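Local coordinates for protein nucleoporin nup120 (PDB 4GQ2) that serves as a structural component of the nuclear pore complex and may help dock transport factors there, at residues M252-L255 and D256-K260. Numbering follows the deposited sequence.
Sequences MLSL and DYKLK
Ser254 and Asp256 meet through their side chains, the hydroxyl OG of Ser254 donating a hydrogen bond to OD1 of Asp256 over 2.7 Å and reaching it nearly along the C-O axis of the carboxylate. The same OG accepts the backbone N-H of Lys258 at 2.9 Å from N, so two bonds fix where the hydroxyl points. A chi1 of 63° sets OG between the backbone N and the carbonyl carbon of Ser254, within range of both partners. The other carboxylate oxygen, OD2 of Asp256, is met by NZ of Lys258 at 3.2 Å from above the carboxylate plane, in a salt bridge. An alanine in place of Asp256 would probably leave the Ser254 hydroxyl freer to turn and the Lys258 ammonium short of one of its counter-charges.

Ser254 and Asp256 belong to a type I turn, Ser254 to Tyr257, closed by Tyr257 N to Ser254 O at 3.0 Å, and Lys258 follows it. With Tyr257 in the left-handed region at the bulge position, this is a beta hairpin with a type I turn and G1 bulge. It links strands 249-254 and 258-263, the two middle strands of a four-stranded antiparallel sheet, as in a blade of the beta-propeller domain. Next along the hairpin, Ser254 N reaches Lys258 O in a bent bond of 3.1 Å. Met252 and Lys260 then pair through two nearly straight backbone bonds, and the methionine methyl CE lies 3.8 Å from CB of Lys260. On the opposite face of the sheet from Met252 and Lys260, CD1 of Leu253 rests on Lys258 O at 3.4 Å.

Farther out, Lys258 NZ makes a second salt bridge with Glu274, and Phe217 is a cation-pi partner of Lys258, while Leu288 of strand 288-290 packs on both Leu253 and Leu259.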
ATOM      1  N   MET A 252     -34.686 -31.218 -15.697  1.00 63.75           N
ATOM      2  CA  MET A 252     -33.734 -31.486 -16.767  1.00 50.19           C
ATOM      3  C   MET A 252     -34.211 -30.926 -18.098  1.00 52.01           C
ATOM      4  O   MET A 252     -35.416 -30.857 -18.364  1.00 52.29           O
ATOM      5  CB  MET A 252     -33.490 -32.991 -16.899  1.00 48.76           C
ATOM      6  CG  MET A 252     -33.297 -33.714 -15.573  1.00 59.44           C
ATOM      7  SD  MET A 252     -33.469 -35.505 -15.689  1.00 71.65           S
ATOM      8  CE  MET A 252     -35.179 -35.688 -16.187  1.00 69.95           C
ATOM      9  N   LEU A 253     -33.249 -30.517 -18.921  1.00 51.84           N
ATOM     10  CA  LEU A 253     -33.494 -30.144 -20.302  1.00 44.20           C
ATOM     11  C   LEU A 253     -32.742 -31.102 -21.218  1.00 55.06           C
ATOM     12  O   LEU A 253     -31.565 -31.403 -20.982  1.00 55.56           O
ATOM     13  CB  LEU A 253     -33.069 -28.698 -20.558  1.00 45.43           C
ATOM     14  CG  LEU A 253     -33.295 -28.129 -21.961  1.00 48.95           C
ATOM     15  CD1 LEU A 253     -34.735 -28.300 -22.429  1.00 55.79           C
ATOM     16  CD2 LEU A 253     -32.908 -26.663 -21.989  1.00 48.65           C
ATOM     17  N   SER A 254     -33.427 -31.580 -22.256  1.00 56.06           N
ATOM     18  CA  SER A 254     -32.872 -32.597 -23.157  1.00 61.09           C
ATOM     19  C   SER A 254     -32.291 -32.003 -24.438  1.00 54.20           C
ATOM     20  O   SER A 254     -32.551 -30.848 -24.764  1.00 64.38           O
ATOM     21  CB  SER A 254     -33.936 -33.640 -23.501  1.00 63.63           C
ATOM     22  OG  SER A 254     -35.009 -33.048 -24.209  1.00 77.06           O
ATOM     23  N   LEU A 255     -31.513 -32.808 -25.161  1.00 55.29           N
ATOM     24  CA  LEU A 255     -30.932 -32.397 -26.438  1.00 60.93           C
ATOM     25  C   LEU A 255     -32.021 -32.016 -27.446  1.00 63.78           C
ATOM     26  O   LEU A 255     -31.811 -31.148 -28.294  1.00 65.05           O
ATOM     27  CB  LEU A 255     -30.023 -33.501 -27.004  1.00 61.04           C
ATOM     28  CG  LEU A 255     -29.167 -33.200 -28.246  1.00 69.24           C
ATOM     29  CD1 LEU A 255     -27.992 -32.284 -27.921  1.00 66.59           C
ATOM     30  CD2 LEU A 255     -28.667 -34.487 -28.886  1.00 68.50           C
ATOM     31  N   ASP A 256     -33.181 -32.666 -27.343  1.00 56.01           N
ATOM     32  CA  ASP A 256     -34.334 -32.315 -28.175  1.00 58.95           C
ATOM     33  C   ASP A 256     -35.354 -31.419 -27.448  1.00 74.64           C
ATOM     34  O   ASP A 256     -36.568 -31.612 -27.559  1.00 88.28           O
ATOM     35  CB  ASP A 256     -34.981 -33.565 -28.814  1.00 56.04           C
ATOM     36  CG  ASP A 256     -35.706 -34.464 -27.807  1.00 63.40           C
ATOM     37  OD1 ASP A 256     -35.550 -34.297 -26.573  1.00 55.32           O
ATOM     38  OD2 ASP A 256     -36.450 -35.357 -28.267  1.00 71.20           O
ATOM     39  N   TYR A 257     -34.837 -30.430 -26.718  1.00 71.44           N
ATOM     40  CA  TYR A 257     -35.631 -29.324 -26.157  1.00 71.39           C
ATOM     41  C   TYR A 257     -36.903 -29.733 -25.398  1.00 64.68           C
ATOM     42  O   TYR A 257     -37.971 -29.147 -25.586  1.00 59.05           O
ATOM     43  CB  TYR A 257     -35.908 -28.239 -27.220  1.00 81.74           C
ATOM     44  CG  TYR A 257     -35.610 -28.677 -28.642  1.00122.75           C
ATOM     45  CD1 TYR A 257     -34.322 -28.554 -29.176  1.00124.32           C
ATOM     46  CD2 TYR A 257     -36.607 -29.229 -29.448  1.00134.58           C
ATOM     47  CE1 TYR A 257     -34.040 -28.968 -30.469  1.00126.47           C
ATOM     48  CE2 TYR A 257     -36.332 -29.650 -30.740  1.00139.92           C
ATOM     49  CZ  TYR A 257     -35.047 -29.512 -31.247  1.00133.31           C
ATOM     50  OH  TYR A 257     -34.772 -29.920 -32.532  1.00126.80           O
ATOM     51  N   LYS A 258     -36.768 -30.736 -24.536  1.00 63.94           N
ATOM     52  CA  LYS A 258     -37.832 -31.126 -23.616  1.00 69.24           C
ATOM     53  C   LYS A 258     -37.515 -30.730 -22.170  1.00 66.29           C
ATOM     54  O   LYS A 258     -36.465 -31.086 -21.631  1.00 59.97           O
ATOM     55  CB  LYS A 258     -38.094 -32.634 -23.691  1.00 72.25           C
ATOM     56  CG  LYS A 258     -39.239 -33.054 -24.598  1.00 78.98           C
ATOM     57  CD  LYS A 258     -38.760 -33.438 -25.986  1.00 78.77           C
ATOM     58  CE  LYS A 258     -39.860 -34.140 -26.764  1.00 79.28           C
ATOM     59  NZ  LYS A 258     -39.481 -34.334 -28.188  1.00 84.20           N
ATOM     60  N   LEU A 259     -38.432 -29.997 -21.548  1.00 68.08           N
ATOM     61  CA  LEU A 259     -38.308 -29.628 -20.140  1.00 66.66           C
ATOM     62  C   LEU A 259     -38.969 -30.694 -19.264  1.00 64.95           C
ATOM     63  O   LEU A 259     -40.196 -30.804 -19.225  1.00 64.65           O
ATOM     64  CB  LEU A 259     -38.914 -28.238 -19.889  1.00 52.16           C
ATOM     65  CG  LEU A 259     -38.703 -27.549 -18.532  1.00 56.59           C
ATOM     66  CD1 LEU A 259     -37.229 -27.397 -18.171  1.00 57.67           C
ATOM     67  CD2 LEU A 259     -39.394 -26.194 -18.509  1.00 49.51           C
ATOM     68  N   LYS A 260     -38.141 -31.470 -18.568  1.00 55.60           N
ATOM     69  CA  LYS A 260     -38.597 -32.631 -17.806  1.00 61.84           C
ATOM     70  C   LYS A 260     -38.445 -32.444 -16.301  1.00 72.69           C
ATOM     71  O   LYS A 260     -37.450 -31.889 -15.827  1.00 71.90           O
ATOM     72  CB  LYS A 260     -37.820 -33.884 -18.224  1.00 65.98           C
ATOM     73  CG  LYS A 260     -37.586 -34.018 -19.721  1.00 68.24           C
ATOM     74  CD  LYS A 260     -37.024 -35.382 -20.086  1.00 61.00           C
ATOM     75  CE  LYS A 260     -36.887 -35.506 -21.596  1.00 71.05           C
ATOM     76  NZ  LYS A 260     -36.485 -36.871 -22.033  1.00 74.19           N
TER